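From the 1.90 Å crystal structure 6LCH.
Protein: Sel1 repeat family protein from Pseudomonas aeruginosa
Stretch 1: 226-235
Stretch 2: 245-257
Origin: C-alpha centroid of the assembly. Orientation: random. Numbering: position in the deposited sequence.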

# COMPACT_ATOMS: atom_id res chain seq x y z
N LYS A 226 -1.84 -27.57 -0.40
CA LYS A 226 -2.83 -26.81 0.35
C LYS A 226 -2.40 -25.36 0.51
O LYS A 226 -3.21 -24.44 0.34
CB LYS A 226 -3.08 -27.43 1.73
CG LYS A 226 -2.51 -28.81 1.96
CD LYS A 226 -2.94 -29.29 3.34
CE LYS A 226 -2.39 -30.65 3.69
NZ LYS A 226 -2.72 -30.99 5.10
N LEU A 227 -1.13 -25.14 0.86
CA LEU A 227 -0.63 -23.78 0.99
C LEU A 227 -0.73 -23.03 -0.33
O LEU A 227 -1.14 -21.86 -0.36
CB LEU A 227 0.82 -23.79 1.49
CG LEU A 227 1.04 -23.64 3.00
CD1 LEU A 227 0.26 -24.69 3.78
CD2 LEU A 227 2.52 -23.70 3.35
N ARG A 228 -0.39 -23.69 -1.44
CA ARG A 228 -0.47 -23.04 -2.75
C ARG A 228 -1.87 -22.51 -3.01
O ARG A 228 -2.04 -21.37 -3.45
CB ARG A 228 -0.06 -24.02 -3.85
CG ARG A 228 0.08 -23.39 -5.24
CD ARG A 228 -1.23 -23.43 -6.03
NE ARG A 228 -1.24 -22.46 -7.12
CZ ARG A 228 -2.33 -22.06 -7.76
NH1 ARG A 228 -3.52 -22.54 -7.44
NH2 ARG A 228 -2.22 -21.17 -8.74
N GLU A 229 -2.89 -23.32 -2.75
CA GLU A 229 -4.24 -22.86 -3.05
C GLU A 229 -4.76 -21.88 -2.01
O GLU A 229 -5.47 -20.93 -2.36
CB GLU A 229 -5.20 -24.04 -3.17
CG GLU A 229 -6.52 -23.59 -3.72
CD GLU A 229 -7.56 -23.32 -2.67
OE1 GLU A 229 -7.23 -23.41 -1.47
OE2 GLU A 229 -8.72 -23.03 -3.04
N ALA A 230 -4.44 -22.11 -0.73
CA ALA A 230 -4.89 -21.19 0.31
C ALA A 230 -4.42 -19.77 0.04
O ALA A 230 -5.13 -18.81 0.35
CB ALA A 230 -4.39 -21.67 1.68
N TYR A 231 -3.23 -19.62 -0.55
CA TYR A 231 -2.73 -18.29 -0.86
C TYR A 231 -3.31 -17.76 -2.16
O TYR A 231 -3.72 -16.59 -2.22
CB TYR A 231 -1.20 -18.31 -0.91
CG TYR A 231 -0.60 -18.34 0.47
CD1 TYR A 231 -0.77 -17.28 1.35
CD2 TYR A 231 0.13 -19.44 0.91
CE1 TYR A 231 -0.23 -17.30 2.61
CE2 TYR A 231 0.68 -19.47 2.17
CZ TYR A 231 0.49 -18.40 3.02
OH TYR A 231 1.04 -18.43 4.28
N TYR A 232 -3.38 -18.59 -3.20
CA TYR A 232 -3.96 -18.11 -4.45
C TYR A 232 -5.42 -17.74 -4.28
O TYR A 232 -5.90 -16.81 -4.94
CB TYR A 232 -3.82 -19.16 -5.56
CG TYR A 232 -4.12 -18.56 -6.92
CD1 TYR A 232 -3.25 -17.65 -7.50
CD2 TYR A 232 -5.29 -18.88 -7.59
CE1 TYR A 232 -3.52 -17.09 -8.73
CE2 TYR A 232 -5.57 -18.32 -8.83
CZ TYR A 232 -4.68 -17.43 -9.39
OH TYR A 232 -4.95 -16.86 -10.62
N SER A 233 -6.15 -18.46 -3.42
CA SER A 233 -7.54 -18.10 -3.15
C SER A 233 -7.64 -16.77 -2.43
O SER A 233 -8.55 -15.98 -2.69
CB SER A 233 -8.22 -19.21 -2.34
OG SER A 233 -9.57 -18.87 -2.07
N ILE A 234 -6.72 -16.51 -1.49
CA ILE A 234 -6.67 -15.20 -0.85
C ILE A 234 -6.36 -14.13 -1.89
O ILE A 234 -6.95 -13.04 -1.89
CB ILE A 234 -5.63 -15.20 0.29
CG1 ILE A 234 -6.20 -15.87 1.54
CG2 ILE A 234 -5.17 -13.78 0.60
CD1 ILE A 234 -5.14 -16.22 2.56
N TYR A 235 -5.43 -14.43 -2.80
CA TYR A 235 -5.14 -13.50 -3.88
C TYR A 235 -6.37 -13.25 -4.74
O TYR A 235 -6.61 -12.13 -5.18
CB TYR A 235 -3.98 -14.02 -4.73
CG TYR A 235 -3.97 -13.49 -6.14
CD1 TYR A 235 -4.55 -14.22 -7.17
CD2 TYR A 235 -3.40 -12.26 -6.45
CE1 TYR A 235 -4.55 -13.75 -8.46
CE2 TYR A 235 -3.40 -11.78 -7.74
CZ TYR A 235 -3.98 -12.54 -8.75
OH TYR A 235 -4.00 -12.07 -10.04
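Stretch 2, residues 245-257: RFPNLIEDYPLPP

Stretch 2 (245-257) packs along one side of the stretch 1 helix (226-235) and runs against it: Phe-246 lies near Ile-234 (CA to CA 8.5 Å), and Tyr-253 near Leu-227 (CA to CA 8.0 Å). No direct hydrogen bond joins the two; the contact is apolar, burying 462 Å² in all, with one water bridge. Arg-245 enters in extended conformation and stays clear of the helix. Phe-246 (phi/psi -143/74) points its CA-to-CB bond toward it (chi1 m), and Ile-234 CG2 sits over one face of the ring, 3.6 Å from Phe-246 CE1 and 3.8 Å from the ring centroid, a CH-pi contact. A type I turn from Phe-246 to Leu-249, closed by Leu-249 N to Phe-246 O at 3.3 Å, carries Pro-247 and Asn-248 out of reach and leads into a short helix, 249-252. Its first residue, Leu-249, points back toward stretch 1 and is buried in the structure, with 51 Å² covered by stretch 1: its CG lies 4.0 Å from Ile-234 CD1 and its CD1 3.9 Å from Tyr-231 CE1, so one side chain touches residues a turn apart. Ile-250, Glu-251 and Asp-252 make no contact with stretch 1. Tyr-253, whose N bonds to Leu-249 O at 3.1 Å, leaves helical phi/psi; its CA-to-CB bond points toward the helix (chi1 m), and ring atom CZ comes within 4.4 Å of Ala-230 CB, a looser approach. Its carbonyl O accepts a hydrogen bond from water 1 at 2.9 Å, and the same water lies 2.8 Å from Tyr-231 OH, linking backbone to side chain. From Pro-254, which points away, the chain is extended. Leu-255 starts sideways but its end comes nearer, bringing CD2 to 3.8 Å from Tyr-231 OH. Pro-256 closes the contact, its CD 3.7 Å from Leu-227 CD2; Pro-257 lies beyond reach.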

# COMPACT_ATOMS: atom_id res chain seq x y z
N ARG A 245 -9.19 -8.20 4.82
CA ARG A 245 -8.01 -8.53 5.60
C ARG A 245 -8.12 -9.99 6.01
O ARG A 245 -9.12 -10.66 5.73
CB ARG A 245 -7.88 -7.59 6.80
CG ARG A 245 -7.72 -6.12 6.40
CD ARG A 245 -6.50 -5.95 5.49
NE ARG A 245 -6.34 -4.59 5.00
CZ ARG A 245 -6.54 -4.21 3.74
NH1 ARG A 245 -6.94 -5.08 2.83
NH2 ARG A 245 -6.36 -2.94 3.38
N PHE A 246 -7.07 -10.49 6.65
CA PHE A 246 -6.98 -11.91 7.01
C PHE A 246 -6.29 -12.01 8.37
O PHE A 246 -5.12 -12.39 8.47
CB PHE A 246 -6.24 -12.69 5.93
CG PHE A 246 -6.90 -12.61 4.58
CD1 PHE A 246 -6.59 -11.58 3.70
CD2 PHE A 246 -7.86 -13.54 4.21
CE1 PHE A 246 -7.21 -11.49 2.48
CE2 PHE A 246 -8.48 -13.45 2.98
CZ PHE A 246 -8.16 -12.43 2.11
N PRO A 247 -7.01 -11.66 9.44
CA PRO A 247 -6.36 -11.56 10.76
C PRO A 247 -6.02 -12.89 11.41
O PRO A 247 -5.33 -12.89 12.44
CB PRO A 247 -7.40 -10.79 11.60
CG PRO A 247 -8.43 -10.29 10.62
CD PRO A 247 -8.42 -11.27 9.49
N ASN A 248 -6.48 -14.01 10.85
CA ASN A 248 -6.16 -15.33 11.40
C ASN A 248 -5.15 -16.09 10.56
O ASN A 248 -4.80 -17.22 10.91
CB ASN A 248 -7.45 -16.15 11.55
CG ASN A 248 -8.40 -15.56 12.58
OD1 ASN A 248 -8.25 -15.79 13.78
ND2 ASN A 248 -9.38 -14.80 12.11
N LEU A 249 -4.67 -15.49 9.46
CA LEU A 249 -3.81 -16.20 8.52
C LEU A 249 -2.55 -16.74 9.19
O LEU A 249 -2.16 -17.89 8.97
CB LEU A 249 -3.44 -15.27 7.36
CG LEU A 249 -3.06 -15.80 5.98
CD1 LEU A 249 -1.74 -15.18 5.55
CD2 LEU A 249 -2.99 -17.32 5.91
N ILE A 250 -1.89 -15.91 10.00
CA ILE A 250 -0.64 -16.32 10.64
C ILE A 250 -0.88 -17.54 11.52
O ILE A 250 -0.12 -18.52 11.48
CB ILE A 250 -0.03 -15.16 11.43
CG1 ILE A 250 0.77 -14.24 10.51
CG2 ILE A 250 0.86 -15.68 12.54
CD1 ILE A 250 -0.07 -13.28 9.72
N GLU A 251 -1.94 -17.51 12.32
CA GLU A 251 -2.21 -18.60 13.25
C GLU A 251 -2.77 -19.83 12.53
O GLU A 251 -2.45 -20.96 12.90
CB GLU A 251 -3.18 -18.13 14.34
CG GLU A 251 -3.62 -19.23 15.30
CD GLU A 251 -5.04 -19.04 15.79
OE1 GLU A 251 -5.68 -18.03 15.40
OE2 GLU A 251 -5.52 -19.90 16.56
N ASP A 252 -3.60 -19.62 11.51
CA ASP A 252 -4.24 -20.75 10.84
C ASP A 252 -3.24 -21.59 10.05
O ASP A 252 -3.43 -22.80 9.91
CB ASP A 252 -5.36 -20.26 9.92
CG ASP A 252 -6.61 -19.87 10.69
OD1 ASP A 252 -7.54 -19.34 10.05
OD2 ASP A 252 -6.67 -20.08 11.92
N TYR A 253 -2.19 -20.97 9.51
CA TYR A 253 -1.21 -21.67 8.67
C TYR A 253 0.20 -21.24 9.05
O TYR A 253 0.81 -20.40 8.37
CB TYR A 253 -1.47 -21.39 7.19
CG TYR A 253 -2.85 -21.76 6.72
CD1 TYR A 253 -3.14 -23.04 6.28
CD2 TYR A 253 -3.87 -20.81 6.70
CE1 TYR A 253 -4.41 -23.38 5.85
CE2 TYR A 253 -5.13 -21.14 6.27
CZ TYR A 253 -5.40 -22.43 5.85
OH TYR A 253 -6.66 -22.76 5.41
N PRO A 254 0.75 -21.80 10.12
CA PRO A 254 2.16 -21.51 10.44
C PRO A 254 3.07 -21.94 9.30
O PRO A 254 2.85 -22.97 8.65
CB PRO A 254 2.41 -22.33 11.71
CG PRO A 254 1.29 -23.32 11.78
CD PRO A 254 0.12 -22.66 11.13
N LEU A 255 4.09 -21.13 9.04
CA LEU A 255 4.92 -21.34 7.86
C LEU A 255 5.79 -22.58 8.04
O LEU A 255 6.31 -22.83 9.13
CB LEU A 255 5.79 -20.12 7.60
CG LEU A 255 5.01 -18.88 7.16
CD1 LEU A 255 5.85 -17.63 7.32
CD2 LEU A 255 4.52 -19.03 5.73
N PRO A 256 5.97 -23.38 6.99
CA PRO A 256 6.79 -24.59 7.10
C PRO A 256 8.24 -24.24 7.34
O PRO A 256 8.68 -23.11 7.06
CB PRO A 256 6.60 -25.26 5.73
CG PRO A 256 6.27 -24.14 4.81
CD PRO A 256 5.45 -23.18 5.63
N PRO A 257 9.03 -25.17 7.86
CA PRO A 257 10.47 -24.97 7.91
C PRO A 257 11.07 -25.01 6.51
O PRO A 257 10.44 -25.46 5.55
CB PRO A 257 10.97 -26.14 8.77
CG PRO A 257 9.95 -27.20 8.57
CD PRO A 257 8.63 -26.48 8.43
O HOH W 1 1.50 -20.79 5.63